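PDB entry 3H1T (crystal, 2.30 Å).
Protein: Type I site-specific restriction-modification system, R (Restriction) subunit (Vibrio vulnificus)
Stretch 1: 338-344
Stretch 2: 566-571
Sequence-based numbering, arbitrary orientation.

Stretch 1 (338-344) TATPLRE
Stretch 2 566-571: ADPDFD

Residues 338-344 run mostly in extended conformation, from Thr 338 (phi/psi -141/156) through Thr 340 (-122/143), Pro 341 (-78/172) and Leu 342 (-61/115) to Arg 343 (-137/-156); Ala 339 (-103/-5) interrupts the extension, and Glu 344 turns to -73/-37. In the second stretch, Ala 566 (-58/132) and Asp 567 (-148/84) lead into a helix formed by residues 568-571, with phi between -63 and -102 and psi between -18 and -46. The CA atoms of Pro 341 and Phe 570 lie 7.4 Å apart and those of Arg 343 and Asp 567 9.9 Å, so the chains pass in opposite sequence order, joined through side chains.

Asp 567 occupies the N-cap. With chi1 -171° (t) and chi2 -12°, Asp 567 OD1 accepts a weak capping bond from Phe 570 N at 3.3 Å, while Asp 571 N donates to Asp 567 O at 2.8 Å. The Asp 567 carboxylate also forms a salt bridge with Arg 343: Arg 343 NE donates to Asp 567 OD2 at 2.8 Å, and NH2 to OD1 at 2.9 Å and to OD2 at 2.8 Å. Asp 567 OD2 lies at the guanidinium edge, near its plane, where the N-H groups can point at the acceptor. The arginine adopts m, m, t (-64°, -65°, -173°) with chi4 -97°, and Arg 343 NH1 donates to Leu 342 O at 2.9 Å, leaving NE and NH2 to engage the aspartate.

Beside this polar pairing, Pro 341 (C-gamma endo) packs on Phe 570 (chi1 -165°, t; chi2 79°). Pro 341 CD sits over one ring face, 3.6 Å from the Phe 570 centroid and 10° off the normal, a CH-pi contact in which C-H groups polarised by the adjacent proline nitrogen can face the pi electrons; Pro 341 CG meets Phe 570 CD1 at 3.6 Å. Farther along the ring, Ala 339 O lies 3.7 Å from Phe 570 CZ. The contact buries 221 Å² in total.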

# COMPACT_ATOMS: atom_id res chain seq x y z
N THR A 338 2.92 -0.06 -8.95
CA THR A 338 2.12 -1.26 -9.14
C THR A 338 1.73 -1.77 -7.77
O THR A 338 2.40 -1.46 -6.79
CB THR A 338 2.93 -2.34 -9.92
OG1 THR A 338 2.06 -3.42 -10.28
CG2 THR A 338 4.08 -2.88 -9.08
N ALA A 339 0.65 -2.53 -7.68
CA ALA A 339 0.20 -3.04 -6.39
C ALA A 339 0.52 -4.51 -6.16
O ALA A 339 0.29 -5.04 -5.08
CB ALA A 339 -1.31 -2.80 -6.25
N THR A 340 1.07 -5.18 -7.17
CA THR A 340 1.41 -6.58 -7.03
C THR A 340 2.90 -6.77 -7.32
O THR A 340 3.46 -6.08 -8.17
CB THR A 340 0.54 -7.44 -8.00
OG1 THR A 340 0.91 -7.16 -9.35
CG2 THR A 340 -0.93 -7.06 -7.85
N PRO A 341 3.56 -7.68 -6.59
CA PRO A 341 5.00 -7.93 -6.78
C PRO A 341 5.26 -8.79 -8.01
O PRO A 341 4.34 -9.30 -8.62
CB PRO A 341 5.39 -8.63 -5.50
CG PRO A 341 4.21 -9.52 -5.27
CD PRO A 341 3.03 -8.56 -5.53
N LEU A 342 6.53 -8.94 -8.37
CA LEU A 342 6.91 -9.74 -9.54
C LEU A 342 6.45 -11.18 -9.36
O LEU A 342 6.94 -11.89 -8.48
CB LEU A 342 8.42 -9.74 -9.73
CG LEU A 342 8.94 -10.03 -11.15
CD1 LEU A 342 10.40 -10.43 -11.06
CD2 LEU A 342 8.15 -11.15 -11.82
N ARG A 343 5.52 -11.61 -10.21
CA ARG A 343 5.00 -12.98 -10.16
C ARG A 343 4.89 -13.50 -11.60
O ARG A 343 5.57 -12.99 -12.49
CB ARG A 343 3.65 -13.01 -9.44
CG ARG A 343 3.72 -12.61 -7.94
CD ARG A 343 4.55 -13.62 -7.14
NE ARG A 343 4.52 -13.41 -5.69
CZ ARG A 343 5.46 -12.76 -5.01
NH1 ARG A 343 6.51 -12.24 -5.64
NH2 ARG A 343 5.35 -12.62 -3.70
N GLU A 344 4.04 -14.48 -11.87
CA GLU A 344 3.94 -15.04 -13.22
C GLU A 344 3.27 -14.23 -14.33
O GLU A 344 3.70 -14.30 -15.49
CB GLU A 344 3.28 -16.41 -13.15
CG GLU A 344 4.11 -17.43 -12.40
CD GLU A 344 3.60 -18.83 -12.56
OE1 GLU A 344 2.43 -19.10 -12.20
OE2 GLU A 344 4.38 -19.67 -13.06
N ALA A 566 -1.79 -18.62 -3.16
CA ALA A 566 -1.22 -18.41 -1.84
C ALA A 566 0.14 -17.72 -2.02
O ALA A 566 0.96 -18.15 -2.83
CB ALA A 566 -1.05 -19.74 -1.12
N ASP A 567 0.37 -16.67 -1.25
CA ASP A 567 1.60 -15.90 -1.37
C ASP A 567 1.99 -15.34 -0.01
O ASP A 567 1.70 -14.19 0.31
CB ASP A 567 1.37 -14.76 -2.36
CG ASP A 567 2.64 -14.04 -2.74
OD1 ASP A 567 3.67 -14.28 -2.06
OD2 ASP A 567 2.62 -13.24 -3.69
N PRO A 568 2.67 -16.14 0.82
CA PRO A 568 3.09 -15.72 2.16
C PRO A 568 4.13 -14.59 2.18
O PRO A 568 4.15 -13.78 3.11
CB PRO A 568 3.63 -17.02 2.76
CG PRO A 568 2.89 -18.08 2.00
CD PRO A 568 2.99 -17.56 0.61
N ASP A 569 4.97 -14.54 1.16
CA ASP A 569 6.00 -13.50 1.10
C ASP A 569 5.39 -12.12 1.02
O ASP A 569 5.80 -11.22 1.74
CB ASP A 569 6.93 -13.75 -0.08
CG ASP A 569 7.81 -14.97 0.12
OD1 ASP A 569 7.94 -15.42 1.28
OD2 ASP A 569 8.38 -15.48 -0.87
N PHE A 570 4.40 -11.94 0.15
CA PHE A 570 3.76 -10.65 0.01
C PHE A 570 2.56 -10.47 0.94
O PHE A 570 2.31 -9.37 1.44
CB PHE A 570 3.31 -10.42 -1.44
CG PHE A 570 2.96 -9.00 -1.75
CD1 PHE A 570 3.96 -8.06 -2.01
CD2 PHE A 570 1.64 -8.59 -1.76
CE1 PHE A 570 3.65 -6.75 -2.26
CE2 PHE A 570 1.32 -7.26 -2.02
CZ PHE A 570 2.33 -6.34 -2.27
N ASP A 571 1.83 -11.56 1.19
CA ASP A 571 0.64 -11.47 2.04
C ASP A 571 0.78 -11.96 3.47
O ASP A 571 -0.05 -11.61 4.31
CB ASP A 571 -0.54 -12.25 1.43
CG ASP A 571 -0.60 -12.14 -0.08
OD1 ASP A 571 -0.21 -11.08 -0.63
OD2 ASP A 571 -1.04 -13.13 -0.71